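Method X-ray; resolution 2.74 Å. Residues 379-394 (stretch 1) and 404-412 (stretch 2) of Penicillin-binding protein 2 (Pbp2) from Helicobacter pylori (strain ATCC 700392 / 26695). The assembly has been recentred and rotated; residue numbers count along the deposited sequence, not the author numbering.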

# COMPACT_ATOMS: atom_id res chain seq x y z
N SER A 379 6.63 -46.89 33.88
CA SER A 379 7.82 -46.84 33.04
C SER A 379 7.84 -45.53 32.25
O SER A 379 6.79 -45.09 31.78
CB SER A 379 7.86 -48.02 32.07
OG SER A 379 6.76 -47.99 31.19
N ILE A 380 9.01 -44.93 32.11
CA ILE A 380 9.13 -43.67 31.39
C ILE A 380 8.70 -43.84 29.93
O ILE A 380 8.25 -42.89 29.30
CB ILE A 380 10.56 -43.06 31.46
CG1 ILE A 380 10.58 -41.64 30.90
CG2 ILE A 380 11.57 -43.92 30.71
CD1 ILE A 380 9.71 -40.65 31.65
N GLU A 381 8.84 -45.06 29.40
CA GLU A 381 8.41 -45.30 28.04
C GLU A 381 6.91 -45.07 27.84
O GLU A 381 6.49 -44.49 26.85
CB GLU A 381 8.78 -46.70 27.59
CG GLU A 381 8.29 -47.02 26.19
CD GLU A 381 9.32 -47.73 25.31
OE1 GLU A 381 10.45 -48.04 25.78
OE2 GLU A 381 9.00 -47.96 24.12
N LYS A 382 6.11 -45.52 28.80
CA LYS A 382 4.64 -45.38 28.73
C LYS A 382 4.11 -43.97 29.11
O LYS A 382 3.21 -43.43 28.46
CB LYS A 382 3.98 -46.46 29.58
CG LYS A 382 4.27 -47.85 29.03
CD LYS A 382 3.53 -48.96 29.76
CE LYS A 382 3.80 -50.28 29.05
NZ LYS A 382 3.09 -51.45 29.63
N LEU A 383 4.67 -43.39 30.17
CA LEU A 383 4.38 -42.00 30.53
C LEU A 383 4.64 -41.08 29.33
O LEU A 383 3.77 -40.31 28.95
CB LEU A 383 5.26 -41.57 31.72
CG LEU A 383 5.16 -40.13 32.23
CD1 LEU A 383 3.77 -39.90 32.78
CD2 LEU A 383 6.19 -39.81 33.29
N SER A 384 5.83 -41.17 28.75
CA SER A 384 6.23 -40.28 27.68
C SER A 384 5.33 -40.46 26.46
O SER A 384 5.07 -39.51 25.73
CB SER A 384 7.68 -40.49 27.30
OG SER A 384 7.84 -41.70 26.60
N LYS A 385 4.86 -41.68 26.23
CA LYS A 385 3.90 -41.91 25.16
C LYS A 385 2.62 -41.10 25.37
O LYS A 385 2.15 -40.43 24.47
CB LYS A 385 3.56 -43.40 25.03
CG LYS A 385 2.69 -43.71 23.82
CD LYS A 385 2.61 -45.19 23.50
CE LYS A 385 1.90 -45.43 22.18
NZ LYS A 385 1.89 -46.89 21.86
N THR A 386 2.06 -41.17 26.56
CA THR A 386 0.84 -40.42 26.88
C THR A 386 1.08 -38.90 26.73
O THR A 386 0.30 -38.21 26.05
CB THR A 386 0.30 -40.79 28.28
OG1 THR A 386 -0.17 -42.15 28.28
CG2 THR A 386 -0.85 -39.91 28.69
N LEU A 387 2.15 -38.38 27.33
CA LEU A 387 2.48 -36.95 27.20
C LEU A 387 2.64 -36.51 25.74
O LEU A 387 2.21 -35.43 25.36
CB LEU A 387 3.78 -36.64 27.96
CG LEU A 387 3.70 -36.70 29.47
CD1 LEU A 387 5.08 -36.87 30.09
CD2 LEU A 387 3.03 -35.44 30.01
N ARG A 388 3.29 -37.33 24.92
CA ARG A 388 3.51 -37.04 23.51
C ARG A 388 2.23 -37.20 22.70
O ARG A 388 2.07 -36.59 21.65
CB ARG A 388 4.59 -37.96 22.93
CG ARG A 388 6.03 -37.54 23.26
CD ARG A 388 7.08 -38.41 22.58
NE ARG A 388 6.97 -38.31 21.12
CZ ARG A 388 7.69 -37.51 20.32
NH1 ARG A 388 8.65 -36.74 20.81
NH2 ARG A 388 7.44 -37.50 19.01
N GLU A 389 1.33 -38.04 23.17
CA GLU A 389 0.03 -38.19 22.53
C GLU A 389 -0.85 -36.97 22.76
O GLU A 389 -1.65 -36.65 21.89
CB GLU A 389 -0.70 -39.43 23.05
CG GLU A 389 -0.24 -40.72 22.41
CD GLU A 389 -0.81 -41.96 23.09
OE1 GLU A 389 -1.63 -41.82 24.03
OE2 GLU A 389 -0.44 -43.09 22.66
N VAL A 390 -0.72 -36.33 23.92
CA VAL A 390 -1.48 -35.10 24.21
C VAL A 390 -0.80 -33.82 23.71
O VAL A 390 -1.21 -32.71 24.09
CB VAL A 390 -1.84 -34.94 25.72
CG1 VAL A 390 -2.61 -36.16 26.22
CG2 VAL A 390 -0.62 -34.70 26.59
N GLY A 391 0.25 -33.98 22.89
CA GLY A 391 0.79 -32.90 22.06
C GLY A 391 2.04 -32.16 22.52
O GLY A 391 2.25 -31.01 22.13
N PHE A 392 2.88 -32.80 23.35
CA PHE A 392 4.09 -32.13 23.91
C PHE A 392 5.40 -32.40 23.17
O PHE A 392 6.42 -31.67 23.35
CB PHE A 392 4.28 -32.52 25.38
CG PHE A 392 3.50 -31.67 26.33
CD1 PHE A 392 2.37 -32.17 26.95
CD2 PHE A 392 3.90 -30.38 26.62
CE1 PHE A 392 1.65 -31.39 27.84
CE2 PHE A 392 3.19 -29.60 27.50
CZ PHE A 392 2.06 -30.10 28.11
N GLY A 393 5.40 -33.44 22.34
CA GLY A 393 6.61 -33.82 21.62
C GLY A 393 6.85 -33.02 20.35
O GLY A 393 7.98 -32.73 20.00
N GLU A 394 5.75 -32.65 19.70
CA GLU A 394 5.77 -32.22 18.32
C GLU A 394 5.21 -30.83 18.15
O GLU A 394 4.75 -30.20 19.12
CB GLU A 394 4.97 -33.23 17.47
CG GLU A 394 5.61 -34.61 17.40
CD GLU A 394 7.02 -34.59 16.80
OE1 GLU A 394 7.28 -33.77 15.88
OE2 GLU A 394 7.87 -35.39 17.24
N PHE A 404 8.78 -24.48 17.03
CA PHE A 404 9.63 -25.37 17.82
C PHE A 404 8.87 -26.59 18.32
O PHE A 404 7.77 -26.47 18.84
CB PHE A 404 10.19 -24.63 19.03
CG PHE A 404 11.36 -23.75 18.72
CD1 PHE A 404 11.74 -23.49 17.40
CD2 PHE A 404 12.05 -23.14 19.75
CE1 PHE A 404 12.81 -22.67 17.13
CE2 PHE A 404 13.12 -22.31 19.48
CZ PHE A 404 13.50 -22.09 18.17
N VAL A 405 9.47 -27.76 18.16
CA VAL A 405 9.04 -28.95 18.91
C VAL A 405 9.71 -28.90 20.25
O VAL A 405 10.79 -28.29 20.41
CB VAL A 405 9.43 -30.30 18.23
CG1 VAL A 405 8.73 -30.45 16.89
CG2 VAL A 405 10.95 -30.47 18.09
N GLY A 406 9.10 -29.56 21.20
CA GLY A 406 9.66 -29.56 22.53
C GLY A 406 10.69 -30.64 22.74
O GLY A 406 11.39 -31.07 21.83
N ILE A 407 10.79 -31.04 24.00
CA ILE A 407 11.49 -32.22 24.39
C ILE A 407 10.63 -32.86 25.46
O ILE A 407 10.45 -32.29 26.53
CB ILE A 407 12.85 -31.88 25.01
CG1 ILE A 407 13.80 -31.38 23.92
CG2 ILE A 407 13.45 -33.10 25.70
CD1 ILE A 407 15.03 -30.71 24.47
N VAL A 408 10.10 -34.03 25.15
CA VAL A 408 9.52 -34.89 26.18
C VAL A 408 10.59 -35.90 26.58
O VAL A 408 10.81 -36.89 25.88
CB VAL A 408 8.23 -35.61 25.70
CG1 VAL A 408 7.78 -36.66 26.72
CG2 VAL A 408 7.12 -34.60 25.47
N PRO A 409 11.27 -35.64 27.70
CA PRO A 409 12.44 -36.45 27.99
C PRO A 409 12.06 -37.91 28.26
O PRO A 409 11.10 -38.18 28.98
CB PRO A 409 13.01 -35.80 29.25
CG PRO A 409 11.83 -35.20 29.91
CD PRO A 409 10.95 -34.73 28.80
N ASP A 410 12.81 -38.82 27.64
CA ASP A 410 12.67 -40.24 27.92
C ASP A 410 14.04 -40.92 28.05
O ASP A 410 15.10 -40.27 28.09
CB ASP A 410 11.72 -40.91 26.89
CG ASP A 410 12.34 -41.08 25.50
OD1 ASP A 410 13.52 -40.74 25.31
OD2 ASP A 410 11.66 -41.59 24.59
N ASN A 411 14.00 -42.24 28.14
CA ASN A 411 15.16 -43.09 28.26
C ASN A 411 16.14 -42.86 27.10
O ASN A 411 17.29 -42.48 27.28
CB ASN A 411 14.63 -44.53 28.23
CG ASN A 411 15.72 -45.56 28.35
OD1 ASN A 411 16.69 -45.37 29.08
ND2 ASN A 411 15.55 -46.68 27.65
N LEU A 412 15.63 -43.08 25.90
CA LEU A 412 16.45 -43.06 24.69
C LEU A 412 16.96 -41.67 24.40
O LEU A 412 17.97 -41.52 23.72
CB LEU A 412 15.65 -43.52 23.47
CG LEU A 412 15.30 -45.00 23.32
CD1 LEU A 412 14.31 -45.51 24.39
CD2 LEU A 412 14.71 -45.21 21.93

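No hydrogen bond joins these two stretches; what holds them together is van der Waals packing, which buries 527 Å² when both sides are summed. Stretch 2 runs as an extended segment past the helix of stretch 1 and the turn that follows it.

Phe404 has its CA-to-CB bond pointing away and contributes almost nothing. Val405 makes the first real contact, its CB lying 3.3 Å from Gly393 O and its CG1 3.7 Å from Glu394 CA. Its apolar side chain lies along the backbone there, though the residue stays exposed. The CA-to-CB bond of Glu394 points away, yet its OE1 lies 3.8 Å from Val405 CG1; its OE2 forms a salt bridge with Arg388 NH2 at 2.8 Å, tying the end of the turn back to the helix within stretch 1.

At Gly406 the lack of a side chain matters: CA lies 4.0 Å from Phe392 O, and a CB would point toward stretch 1 and clash with Phe392 O at 2.9 Å. The CA-to-CB bond of Ile407 then points away, leaving the centre of the contact to Val408.

Val408 is buried and has the largest covered area of any residue here. With chi1 in the t well, its CG1 lies 3.9 Å from Ser384 CB and 4.2 Å from Leu387 CB, while its CG2 reaches Phe392 CB at 3.5 Å and Gly393 N at 3.8 Å. Its CB also meets Arg388 CG at 3.8 Å, a contact with the aliphatic part of the arginine. One methyl therefore meets the helix and the other the segment after it, which suits a branched apolar valine.

The CA-to-CB bond of Pro409 points away, and the contact is made by its carbonyl, with O 3.9 Å from Ile380 CD1. Buried Ile380 continues along the chain: its CG1 packs 3.9 Å from Asp410 CA, and its CG2 lies 4.0 Å from Asn411 CB. Asp410, meanwhile, N-caps the helix that begins at Asn411, a role suited to its short carboxylate.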